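Local coordinates for DUF3218 domain-containing protein (Pseudomonas aeruginosa, PDB 2IGS) that is of unknown function but folds as a largely helical alpha-beta protein of the DUF3218 family and packs in the crystal as an eight-copy assembly, at the interface of chains A and B and the interface of chains C and B. Residues are numbered along the deposited sequence; one frame, centred on the assembly and turned at random. Chains: chain A/B/C, Hypothetical protein.

Contact 1: the interface of chains A and B. Residues chain A 113-114, 120; chain B 112-114, 120.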
# COMPACT_ATOMS: atom_id res chain seq x y z
N PHE A 113 -3.74 7.10 -26.36
CA PHE A 113 -3.04 5.88 -25.95
C PHE A 113 -1.84 6.15 -25.03
O PHE A 113 -1.29 5.21 -24.44
CB PHE A 113 -2.62 5.07 -27.18
CG PHE A 113 -3.78 4.59 -28.03
CD1 PHE A 113 -4.44 3.40 -27.72
CD2 PHE A 113 -4.20 5.32 -29.14
CE1 PHE A 113 -5.51 2.94 -28.52
CE2 PHE A 113 -5.28 4.86 -29.94
CZ PHE A 113 -5.93 3.67 -29.62
N GLY A 114 -1.43 7.41 -24.91
CA GLY A 114 -0.38 7.79 -23.97
C GLY A 114 0.99 7.63 -24.59
O GLY A 114 1.11 7.25 -25.76
N ARG A 120 0.40 -0.19 -29.17
CA ARG A 120 -0.77 -0.53 -29.98
C ARG A 120 -0.41 -1.22 -31.29
O ARG A 120 -1.23 -1.91 -31.89
CB ARG A 120 -1.61 0.72 -30.26
CG ARG A 120 -2.38 1.20 -29.06
CD ARG A 120 -3.48 0.19 -28.63
NE ARG A 120 -4.50 -0.06 -29.67
CZ ARG A 120 -5.63 -0.72 -29.43
NH1 ARG A 120 -5.88 -1.17 -28.20
NH2 ARG A 120 -6.52 -0.92 -30.40
N ARG B 112 -12.21 1.08 -29.00
CA ARG B 112 -11.01 1.90 -29.15
C ARG B 112 -9.70 1.20 -28.75
O ARG B 112 -8.69 1.35 -29.44
CB ARG B 112 -11.18 3.17 -28.33
CG ARG B 112 -10.32 4.29 -28.77
CD ARG B 112 -10.97 5.59 -28.37
NE ARG B 112 -11.88 6.10 -29.40
CZ ARG B 112 -12.72 7.12 -29.21
NH1 ARG B 112 -13.50 7.52 -30.21
NH2 ARG B 112 -12.77 7.74 -28.04
N PHE B 113 -9.74 0.44 -27.65
CA PHE B 113 -8.56 -0.25 -27.13
C PHE B 113 -8.63 -1.75 -27.31
O PHE B 113 -7.67 -2.47 -27.02
CB PHE B 113 -8.32 0.10 -25.66
CG PHE B 113 -8.32 1.57 -25.39
CD1 PHE B 113 -7.13 2.30 -25.45
CD2 PHE B 113 -9.50 2.24 -25.10
CE1 PHE B 113 -7.13 3.67 -25.21
CE2 PHE B 113 -9.51 3.60 -24.87
CZ PHE B 113 -8.32 4.32 -24.93
N GLY B 114 -9.76 -2.24 -27.81
CA GLY B 114 -9.88 -3.65 -28.14
C GLY B 114 -10.12 -4.53 -26.94
O GLY B 114 -10.31 -4.03 -25.83
N ARG B 120 -5.05 -0.74 -20.36
CA ARG B 120 -5.07 0.71 -20.32
C ARG B 120 -5.27 1.25 -18.91
O ARG B 120 -5.03 2.43 -18.66
CB ARG B 120 -6.18 1.24 -21.25
CG ARG B 120 -6.19 2.74 -21.46
CD ARG B 120 -5.04 3.13 -22.39
NE ARG B 120 -5.03 4.55 -22.74
CZ ARG B 120 -4.40 5.49 -22.04
NH1 ARG B 120 -3.73 5.17 -20.93
NH2 ARG B 120 -4.46 6.75 -22.45

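Contact 2: the interface of chains C and B. Residues chain C 132, 134, 191, 194-195, 198; chain B 134, 190-191, 194-195, 198.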
# COMPACT_ATOMS: atom_id res chain seq x y z
N VAL C 132 -3.72 21.93 5.91
CA VAL C 132 -2.90 20.78 5.61
C VAL C 132 -2.44 20.90 4.17
O VAL C 132 -3.26 20.95 3.24
CB VAL C 132 -3.66 19.47 5.82
CG1 VAL C 132 -2.76 18.27 5.46
CG2 VAL C 132 -4.12 19.33 7.24
N PHE C 134 1.63 20.61 1.62
CA PHE C 134 2.87 19.88 1.33
C PHE C 134 4.14 20.53 1.85
O PHE C 134 4.34 21.73 1.76
CB PHE C 134 2.99 19.63 -0.19
CG PHE C 134 1.89 18.75 -0.77
CD1 PHE C 134 0.79 19.31 -1.42
CD2 PHE C 134 1.96 17.35 -0.68
CE1 PHE C 134 -0.23 18.50 -1.97
CE2 PHE C 134 0.97 16.54 -1.23
CZ PHE C 134 -0.13 17.12 -1.88
N SER C 191 -2.37 9.33 1.22
CA SER C 191 -3.66 9.91 0.86
C SER C 191 -4.68 9.81 2.03
O SER C 191 -5.36 10.79 2.35
CB SER C 191 -4.16 9.21 -0.42
OG SER C 191 -5.25 9.88 -0.99
N PHE C 194 -3.18 12.08 5.00
CA PHE C 194 -3.32 13.49 4.64
C PHE C 194 -4.76 13.96 4.95
O PHE C 194 -4.98 14.99 5.59
CB PHE C 194 -2.97 13.70 3.15
CG PHE C 194 -3.11 15.15 2.66
CD1 PHE C 194 -4.34 15.76 2.58
CD2 PHE C 194 -2.02 15.86 2.21
CE1 PHE C 194 -4.48 17.08 2.10
CE2 PHE C 194 -2.14 17.16 1.74
CZ PHE C 194 -3.38 17.77 1.68
N ASN C 195 -5.72 13.17 4.50
CA ASN C 195 -7.12 13.48 4.64
C ASN C 195 -7.78 13.24 5.98
O ASN C 195 -8.72 13.93 6.33
CB ASN C 195 -7.89 12.86 3.48
CG ASN C 195 -7.71 13.69 2.21
OD1 ASN C 195 -8.17 14.83 2.15
ND2 ASN C 195 -6.95 13.17 1.24
N LYS C 198 -6.47 16.29 7.87
CA LYS C 198 -7.28 17.37 7.33
C LYS C 198 -8.72 17.45 7.92
O LYS C 198 -9.19 18.56 8.28
CB LYS C 198 -7.27 17.32 5.79
CG LYS C 198 -8.40 18.09 5.07
CD LYS C 198 -7.85 19.00 4.00
CE LYS C 198 -8.80 20.18 3.73
NZ LYS C 198 -8.03 21.47 3.91
N PHE B 134 -1.65 11.33 -6.71
CA PHE B 134 -1.02 12.47 -7.39
C PHE B 134 -0.44 12.06 -8.71
O PHE B 134 0.26 11.06 -8.80
CB PHE B 134 0.08 13.08 -6.51
CG PHE B 134 -0.34 13.25 -5.09
CD1 PHE B 134 0.35 12.61 -4.07
CD2 PHE B 134 -1.45 14.01 -4.77
CE1 PHE B 134 -0.04 12.75 -2.76
CE2 PHE B 134 -1.85 14.16 -3.46
CZ PHE B 134 -1.14 13.53 -2.45
N PHE B 190 -6.33 23.24 -3.17
CA PHE B 190 -6.05 21.85 -3.59
C PHE B 190 -6.54 20.86 -2.53
O PHE B 190 -7.24 19.90 -2.82
CB PHE B 190 -4.56 21.59 -3.86
CG PHE B 190 -4.26 20.10 -4.04
CD1 PHE B 190 -4.50 19.47 -5.27
CD2 PHE B 190 -3.82 19.32 -2.96
CE1 PHE B 190 -4.26 18.13 -5.43
CE2 PHE B 190 -3.59 17.96 -3.12
CZ PHE B 190 -3.81 17.37 -4.35
N SER B 191 -6.15 21.13 -1.29
CA SER B 191 -6.34 20.22 -0.18
C SER B 191 -7.82 20.04 0.11
O SER B 191 -8.26 18.94 0.43
CB SER B 191 -5.59 20.82 1.01
OG SER B 191 -6.14 20.39 2.23
N PHE B 194 -9.21 17.94 -3.01
CA PHE B 194 -8.67 16.59 -2.78
C PHE B 194 -9.55 15.86 -1.77
O PHE B 194 -10.00 14.75 -2.02
CB PHE B 194 -7.24 16.76 -2.25
CG PHE B 194 -6.48 15.49 -1.95
CD1 PHE B 194 -5.39 15.55 -1.05
CD2 PHE B 194 -6.76 14.28 -2.57
CE1 PHE B 194 -4.59 14.39 -0.77
CE2 PHE B 194 -6.00 13.10 -2.30
CZ PHE B 194 -4.91 13.15 -1.40
N ASN B 195 -9.77 16.49 -0.62
CA ASN B 195 -10.62 15.93 0.46
C ASN B 195 -12.05 15.63 0.02
O ASN B 195 -12.57 14.55 0.27
CB ASN B 195 -10.61 16.88 1.67
CG ASN B 195 -11.25 16.28 2.92
OD1 ASN B 195 -10.57 15.72 3.78
ND2 ASN B 195 -12.56 16.42 3.03
N LYS B 198 -12.04 12.78 -2.70
CA LYS B 198 -11.77 11.54 -1.99
C LYS B 198 -12.95 10.98 -1.17
O LYS B 198 -13.26 9.80 -1.28
CB LYS B 198 -10.57 11.71 -1.07
CG LYS B 198 -10.01 10.42 -0.59
CD LYS B 198 -8.78 10.65 0.23
CE LYS B 198 -8.13 9.30 0.57
NZ LYS B 198 -8.88 8.69 1.71
O HOH W 1 -5.65 23.09 3.78

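Contact 1: the interface of chains A and B
Two copies of the protein meet here around a two-fold axis, each offering the C-terminal end of its long helix (63-113 in chain A, 87-113 in chain B) and the short 3-10 helix 117-121 that follows. The pairing may be specific to the crystal.

Aromatic packing forms the centre. The rings of A:Phe113 and B:Phe113 cross obliquely in an edge-to-face contact, with planes 67° apart and centroids 5.2 Å from each other. In both residues CG lies anti to the carbonyl carbon, and the CD1-CE1 sides meet, A:Phe113 CE1 standing 3.5 Å from B:Phe113 CD1. The ring of B:Phe113 is also sandwiched within its own chain: B:Arg112 CG lies towards the rim of one face and B:Arg120 CG towards the rim of the other, which should limit its rotation.

Polar contact is carried by A:Arg120. Its chain bends at chi2 and chi3 and brings NH1 of the guanidinium to the backbone O of B:Phe113, a short hydrogen bond of 2.5 Å. The oxygen sits in the guanidinium plane, but the donor stands above the carbonyl plane rather than on a lone pair. NH2 of A:Arg120 points along the same helix end, 3.3 Å from B:Arg112 O. A positive group beside these carbonyls would suit the helix C-terminus electrostatically.

The arginine of chain B makes a looser, differently shaped contact. In B:Arg120, CG anti to the backbone N and a bend at chi2 carry the chain across, and chi4 of 89° turns the guanidinium so that a face meets the other helix end, with A:Phe113 O 3.9 Å above its centre.

Contact 2: the interface of chains C and B
Helix 190-200 of chain C packs against the same helix of chain B, with strand 132-134 at the margin, in a two-fold interface that may be specific to the crystal.

The tight part is aromatic. C:Phe194 and B:Phe194, both with CG anti to the backbone N, cross obliquely edge to face. B:Phe194 CE1 sits 3.6 Å above one face of the C:Phe194 ring, while C:Val132 CG1 caps the opposite face over its centre. C:Asn195 ND2 lies 3.2 Å above the B:Phe194 ring plane, towards its rim; this amide nitrogen also donates to a lone pair of C:Ser191 O within its own helix, a bond that would hold the amide in this orientation. Farther along, C:Phe134 and B:Phe134 meet tip to tip, planes 79° apart, and B:Phe190 CE2 touches the edge of C:Phe134 at CE1 (3.6 Å).

The side towards water 1 is polar. B:Ser191 OG donates to C:Val132 O at 3.1 Å, in the carbonyl plane, and accepts from C:Lys198 NZ at 2.8 Å, a bond badly aimed as modelled, because OG lies alongside the bent lysine chain rather than beyond its end. Water 1 links B:Ser191 OG with the backbone N and O of C:Val132.

Beyond the Phe194 pair, away from the Phe134 rings, the two Asn195 side chains slide past each other in opposite directions, amide planes 51° apart. Turning over the B:Asn195 amide could make a hydrogen bond of what is modelled as an acceptor-acceptor clash, C:Asn195 OD1 lying 3.0 Å from B:Asn195 OD1.

Contact 1 and contact 2 lie about 31 Å apart, measured between the centres of their C-alpha atoms, and share no residues. Chain B takes part in both, meeting chain A through the end of its long helix and the 3-10 helix 117-121, and chain C through helix 190-200 and strand 132-134. Each interface is two-fold symmetric and pairs the same elements of two copies. Because one chain carries both surfaces, repeating the two pairings can link copies in succession, consistent with the eight in the deposited assembly, which may or may not be the biological one.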